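Local coordinates for protein putative beta-glucosidase (Bifidobacterium adolescentis, PDB 5WAB) that hydrolyses terminal beta-glucosidic linkages as a glycoside hydrolase family 3 enzyme, and may also release alpha-L-arabinopyranosyl groups from ginsenosides, at residues L20-A26 with N248-P253; I196-Y200 with D232-D236. All coordinates share one frame. Numbering follows the deposited sequence.

Contact 1 (L20-A26 with N248-P253)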
loop_
_atom_site.group_PDB
_atom_site.type_symbol
_atom_site.label_atom_id
_atom_site.label_comp_id
_atom_site.label_asym_id
_atom_site.label_seq_id
_atom_site.Cartn_x
_atom_site.Cartn_y
_atom_site.Cartn_z
ATOM N N LEU A 20 1.931 31.645 -5.913
ATOM C CA LEU A 20 2.031 30.549 -4.960
ATOM C C LEU A 20 1.223 29.329 -5.382
ATOM O O LEU A 20 1.473 28.231 -4.872
ATOM C CB LEU A 20 1.564 31.011 -3.579
ATOM C CG LEU A 20 2.450 31.991 -2.820
ATOM C CD1 LEU A 20 1.810 32.276 -1.479
ATOM C CD2 LEU A 20 3.857 31.446 -2.637
ATOM N N THR A 21 0.268 29.494 -6.294
ATOM C CA THR A 21 -0.604 28.404 -6.706
ATOM C C THR A 21 0.022 27.519 -7.782
ATOM O O THR A 21 -0.681 26.676 -8.361
ATOM C CB THR A 21 -1.948 28.966 -7.177
ATOM O OG1 THR A 21 -1.767 29.731 -8.373
ATOM C CG2 THR A 21 -2.520 29.876 -6.101
ATOM N N SER A 22 1.314 27.699 -8.053
ATOM C CA SER A 22 2.074 26.830 -8.940
ATOM C C SER A 22 3.539 26.924 -8.546
ATOM O O SER A 22 4.013 27.984 -8.135
ATOM C CB SER A 22 1.892 27.206 -10.413
ATOM O OG SER A 22 2.485 28.461 -10.681
ATOM N N GLY A 23 4.249 25.809 -8.686
ATOM C CA GLY A 23 5.618 25.742 -8.213
ATOM C C GLY A 23 6.533 26.721 -8.922
ATOM O O GLY A 23 6.220 27.270 -9.981
ATOM N N GLY A 24 7.695 26.945 -8.305
ATOM C CA GLY A 24 8.713 27.762 -8.946
ATOM C C GLY A 24 9.283 27.094 -10.182
ATOM O O GLY A 24 9.403 27.716 -11.240
ATOM N N ASP A 25 9.647 25.822 -10.066
ATOM C CA ASP A 25 9.961 24.999 -11.230
ATOM C C ASP A 25 9.335 23.628 -10.990
ATOM O O ASP A 25 8.471 23.462 -10.123
ATOM C CB ASP A 25 11.476 24.959 -11.494
ATOM C CG ASP A 25 12.267 24.290 -10.379
ATOM O OD1 ASP A 25 11.669 23.801 -9.400
ATOM O OD2 ASP A 25 13.511 24.259 -10.487
ATOM N N ALA A 26 9.776 22.627 -11.753
ATOM C CA ALA A 26 9.191 21.295 -11.659
ATOM C C ALA A 26 9.485 20.599 -10.335
ATOM O O ALA A 26 8.943 19.515 -10.099
ATOM C CB ALA A 26 9.689 20.417 -12.811
ATOM N N ASN A 248 -4.543 23.521 -4.574
ATOM C CA ASN A 248 -3.705 24.649 -4.192
ATOM C C ASN A 248 -2.556 24.885 -5.161
ATOM O O ASN A 248 -2.178 26.036 -5.395
ATOM C CB ASN A 248 -3.147 24.435 -2.790
ATOM C CG ASN A 248 -4.234 24.226 -1.769
ATOM O OD1 ASN A 248 -4.857 23.162 -1.716
ATOM N ND2 ASN A 248 -4.484 25.245 -0.956
ATOM N N LEU A 249 -1.981 23.829 -5.725
ATOM C CA LEU A 249 -0.669 23.927 -6.354
ATOM C C LEU A 249 -0.652 23.182 -7.680
ATOM O O LEU A 249 -0.887 21.967 -7.718
ATOM C CB LEU A 249 0.408 23.371 -5.418
ATOM C CG LEU A 249 1.873 23.475 -5.842
ATOM C CD1 LEU A 249 2.369 24.916 -5.833
ATOM C CD2 LEU A 249 2.734 22.596 -4.949
ATOM N N GLU A 250 -0.316 23.898 -8.752
ATOM C CA GLU A 250 -0.055 23.282 -10.046
ATOM C C GLU A 250 1.408 22.871 -10.110
ATOM O O GLU A 250 2.299 23.681 -9.828
ATOM C CB GLU A 250 -0.367 24.239 -11.198
ATOM C CG GLU A 250 -0.067 23.645 -12.577
ATOM C CD GLU A 250 0.270 24.690 -13.639
ATOM O OE1 GLU A 250 0.841 25.743 -13.291
ATOM O OE2 GLU A 250 -0.031 24.453 -14.830
ATOM N N MET A 251 1.652 21.609 -10.469
ATOM C CA MET A 251 2.999 21.100 -10.667
ATOM C C MET A 251 3.004 20.226 -11.918
ATOM O O MET A 251 2.092 19.400 -12.097
ATOM C CB MET A 251 3.486 20.303 -9.455
ATOM C CG MET A 251 3.662 21.133 -8.197
ATOM S SD MET A 251 5.019 22.310 -8.262
ATOM C CE MET A 251 6.436 21.215 -8.349
ATOM N N PRO A 252 3.977 20.403 -12.819
ATOM C CA PRO A 252 4.968 21.477 -12.752
ATOM C C PRO A 252 4.340 22.769 -13.252
ATOM O O PRO A 252 3.253 22.713 -13.828
ATOM C CB PRO A 252 6.078 20.984 -13.682
ATOM C CG PRO A 252 5.351 20.200 -14.716
ATOM C CD PRO A 252 4.195 19.534 -13.990
ATOM N N PRO A 253 4.975 23.909 -13.002
ATOM C CA PRO A 253 4.407 25.177 -13.475
ATOM C C PRO A 253 4.393 25.242 -14.996
ATOM O O PRO A 253 5.417 25.057 -15.657
ATOM C CB PRO A 253 5.344 26.231 -12.874
ATOM C CG PRO A 253 6.632 25.500 -12.650
ATOM C CD PRO A 253 6.231 24.110 -12.263
#
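Two loops can be fastened by a minimal piece of sheet, and residues 20-26 and 248-253 give an example. The hydrogen bonds come first. Glu250 N donates to Thr21 O (2.8 Å) and Gly23 N donates to Glu250 O (3.1 Å), so Glu250 uses both peptide groups to clasp Ser22 in a single parallel bridge, their CA atoms 4.3 Å apart. CA-H...O contacts reinforce it, from Thr21 CA to Asn248 O (3.1 Å) and from Ser22 CA to Glu250 O (3.3 Å). The polar ends find their hydrogen bonds outside the two segments: Ser22 OG with Asp257, Glu250 with Ser254, and Asn248 with the backbone of Val229. Here the loop that follows helix 14-19 meets the one between helices 239-245 and 257-265 in the TIM-barrel-like N-terminal region of a family 3 glycosidase. Apolar and backbone packing takes over beyond the bridge. Met251 SD lies 3.5 Å from Gly23 CA, where an ideal CB would come within 2.3 Å of the sulfur, so this position has no room for a side chain. A cis peptide bond joins Met251 to Pro252, whose CB packs on Ala26 CB at 3.8 Å. Pro253 points toward the facing loop and fills its curve, its CB 3.2 Å from Gly23 O and its CD 3.2 Å from Asp25 O.

Contact 2 (I196-Y200 with D232-D236)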
loop_
_atom_site.group_PDB
_atom_site.type_symbol
_atom_site.label_atom_id
_atom_site.label_comp_id
_atom_site.label_asym_id
_atom_site.label_seq_id
_atom_site.Cartn_x
_atom_site.Cartn_y
_atom_site.Cartn_z
ATOM N N ILE A 196 -1.353 16.623 -0.267
ATOM C CA ILE A 196 -2.003 15.516 -0.956
ATOM C C ILE A 196 -1.812 15.727 -2.450
ATOM O O ILE A 196 -1.880 16.860 -2.934
ATOM C CB ILE A 196 -3.502 15.432 -0.601
ATOM C CG1 ILE A 196 -3.678 14.925 0.832
ATOM C CG2 ILE A 196 -4.255 14.537 -1.590
ATOM C CD1 ILE A 196 -5.113 14.720 1.222
ATOM N N MET A 197 -1.549 14.643 -3.180
ATOM C CA MET A 197 -1.426 14.688 -4.633
ATOM C C MET A 197 -2.654 14.047 -5.261
ATOM O O MET A 197 -2.975 12.892 -4.964
ATOM C CB MET A 197 -0.168 13.968 -5.113
ATOM C CG MET A 197 -0.000 14.012 -6.628
ATOM S SD MET A 197 1.533 13.265 -7.214
ATOM C CE MET A 197 2.696 13.887 -6.001
ATOM N N CYS A 198 -3.328 14.788 -6.132
ATOM C CA CYS A 198 -4.473 14.239 -6.832
ATOM C C CYS A 198 -4.004 13.377 -8.000
ATOM O O CYS A 198 -2.862 13.472 -8.457
ATOM C CB CYS A 198 -5.388 15.357 -7.337
ATOM S SG CYS A 198 -4.859 16.083 -8.908
ATOM N N SER A 199 -4.907 12.532 -8.489
ATOM C CA SER A 199 -4.597 11.600 -9.562
ATOM C C SER A 199 -4.824 12.240 -10.931
ATOM O O SER A 199 -5.498 13.263 -11.065
ATOM C CB SER A 199 -5.444 10.333 -9.430
ATOM O OG SER A 199 -6.824 10.646 -9.485
ATOM N N TYR A 200 -4.254 11.604 -11.959
ATOM C CA TYR A 200 -4.442 12.069 -13.330
ATOM C C TYR A 200 -5.845 11.793 -13.843
ATOM O O TYR A 200 -6.347 12.539 -14.691
ATOM C CB TYR A 200 -3.454 11.386 -14.276
ATOM C CG TYR A 200 -2.031 11.888 -14.256
ATOM C CD1 TYR A 200 -1.708 13.138 -14.762
ATOM C CD2 TYR A 200 -1.002 11.088 -13.775
ATOM C CE1 TYR A 200 -0.401 13.589 -14.765
ATOM C CE2 TYR A 200 0.302 11.526 -13.776
ATOM C CZ TYR A 200 0.600 12.777 -14.270
ATOM O OH TYR A 200 1.903 13.218 -14.269
ATOM N N ASP A 232 -0.796 15.950 -9.810
ATOM C CA ASP A 232 0.258 15.184 -10.445
ATOM C C ASP A 232 0.799 15.964 -11.642
ATOM O O ASP A 232 0.157 16.881 -12.165
ATOM C CB ASP A 232 -0.259 13.808 -10.865
ATOM C CG ASP A 232 0.815 12.739 -10.808
ATOM O OD1 ASP A 232 2.010 13.086 -10.931
ATOM O OD2 ASP A 232 0.468 11.552 -10.626
ATOM N N TRP A 233 1.990 15.583 -12.088
ATOM C CA TRP A 233 2.719 16.399 -13.050
ATOM C C TRP A 233 1.993 16.392 -14.388
ATOM O O TRP A 233 2.010 15.395 -15.118
ATOM C CB TRP A 233 4.157 15.906 -13.183
ATOM C CG TRP A 233 5.114 16.528 -12.187
ATOM C CD1 TRP A 233 6.305 17.132 -12.478
ATOM C CD2 TRP A 233 4.954 16.633 -10.763
ATOM N NE1 TRP A 233 6.898 17.591 -11.330
ATOM C CE2 TRP A 233 6.089 17.301 -10.265
ATOM C CE3 TRP A 233 3.968 16.220 -9.863
ATOM C CZ2 TRP A 233 6.266 17.563 -8.915
ATOM C CZ3 TRP A 233 4.142 16.488 -8.521
ATOM C CH2 TRP A 233 5.286 17.149 -8.060
ATOM N N GLY A 234 1.342 17.512 -14.696
ATOM C CA GLY A 234 0.527 17.645 -15.879
ATOM C C GLY A 234 -0.952 17.430 -15.657
ATOM O O GLY A 234 -1.725 17.563 -16.612
ATOM N N ALA A 235 -1.371 17.100 -14.429
ATOM C CA ALA A 235 -2.769 16.778 -14.160
ATOM C C ALA A 235 -3.671 18.005 -14.103
ATOM O O ALA A 235 -4.895 17.855 -14.165
ATOM C CB ALA A 235 -2.890 16.001 -12.849
ATOM N N ASP A 236 -3.104 19.202 -13.978
ATOM C CA ASP A 236 -3.878 20.437 -13.934
ATOM C C ASP A 236 -4.101 20.896 -15.371
ATOM O O ASP A 236 -3.163 21.344 -16.039
ATOM C CB ASP A 236 -3.151 21.497 -13.110
ATOM C CG ASP A 236 -4.009 22.719 -12.826
ATOM O OD1 ASP A 236 -5.001 22.957 -13.555
ATOM O OD2 ASP A 236 -3.683 23.451 -11.865
HETATM O O HOH W 1 -2.334 10.077 -10.913
#
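Strand 195-198 ends at Cys198, and its continuation passes beside a type II beta turn from Asp232 to Ala235, closed by Ala235 N to Asp232 O (2.7 Å). Gly234 has positive phi (97°) at the third turn position, where a CB would jam against the preceding carbonyl. The CA atoms approach to 6.0 Å for Cys198 and Asp232 and to 5.1 Å for Tyr200 and Ala235. Tyr200 dominates the side-chain contact: its OH gives a very short hydrogen bond to Trp233 O (2.3 Å), Asp232 CB sits over one ring face in a CH-pi contact (3.7 Å to the centroid), and Ala235 CB lies 3.6 Å from Tyr200 CD1. Asp232 OD1 accepts from Trp233 N (2.8 Å), while a water, its oxygen 2.7 Å from Tyr200 N and 3.2 Å from Asp232 OD2, links the two. Met197 SD approaches Asp232 CG to 3.7 Å. In the parallel barrel sheet, strand 195-198 lies between strands 149-155 and 228-230; Met197 and Trp233 both also touch Leu106 on strand 102-106.

In the fold
The two contacts illustrate how one short turn can be shared between two packing arrangements. The centres of contact 1 and contact 2 lie about 11 Å apart. Residues 232-236 of contact 2 are in direct touch with contact 1: Trp233 NE1 probably donates to Ala26 O (3.1 Å), Gly234 N probably to Met251 O (3.3 Å), and Pro252 CD packs on Trp233 CD1 at 3.5 Å. The turn is thus held by Tyr200 and, separately, by the bridged loops of contact 1. Asp232, whose side chain is about 3 Å from a bound glycerol, belongs to a Ser-Asp-Trp sequence consistent with the nucleophile position of family 3 relatives, so this pocket is probably the active site.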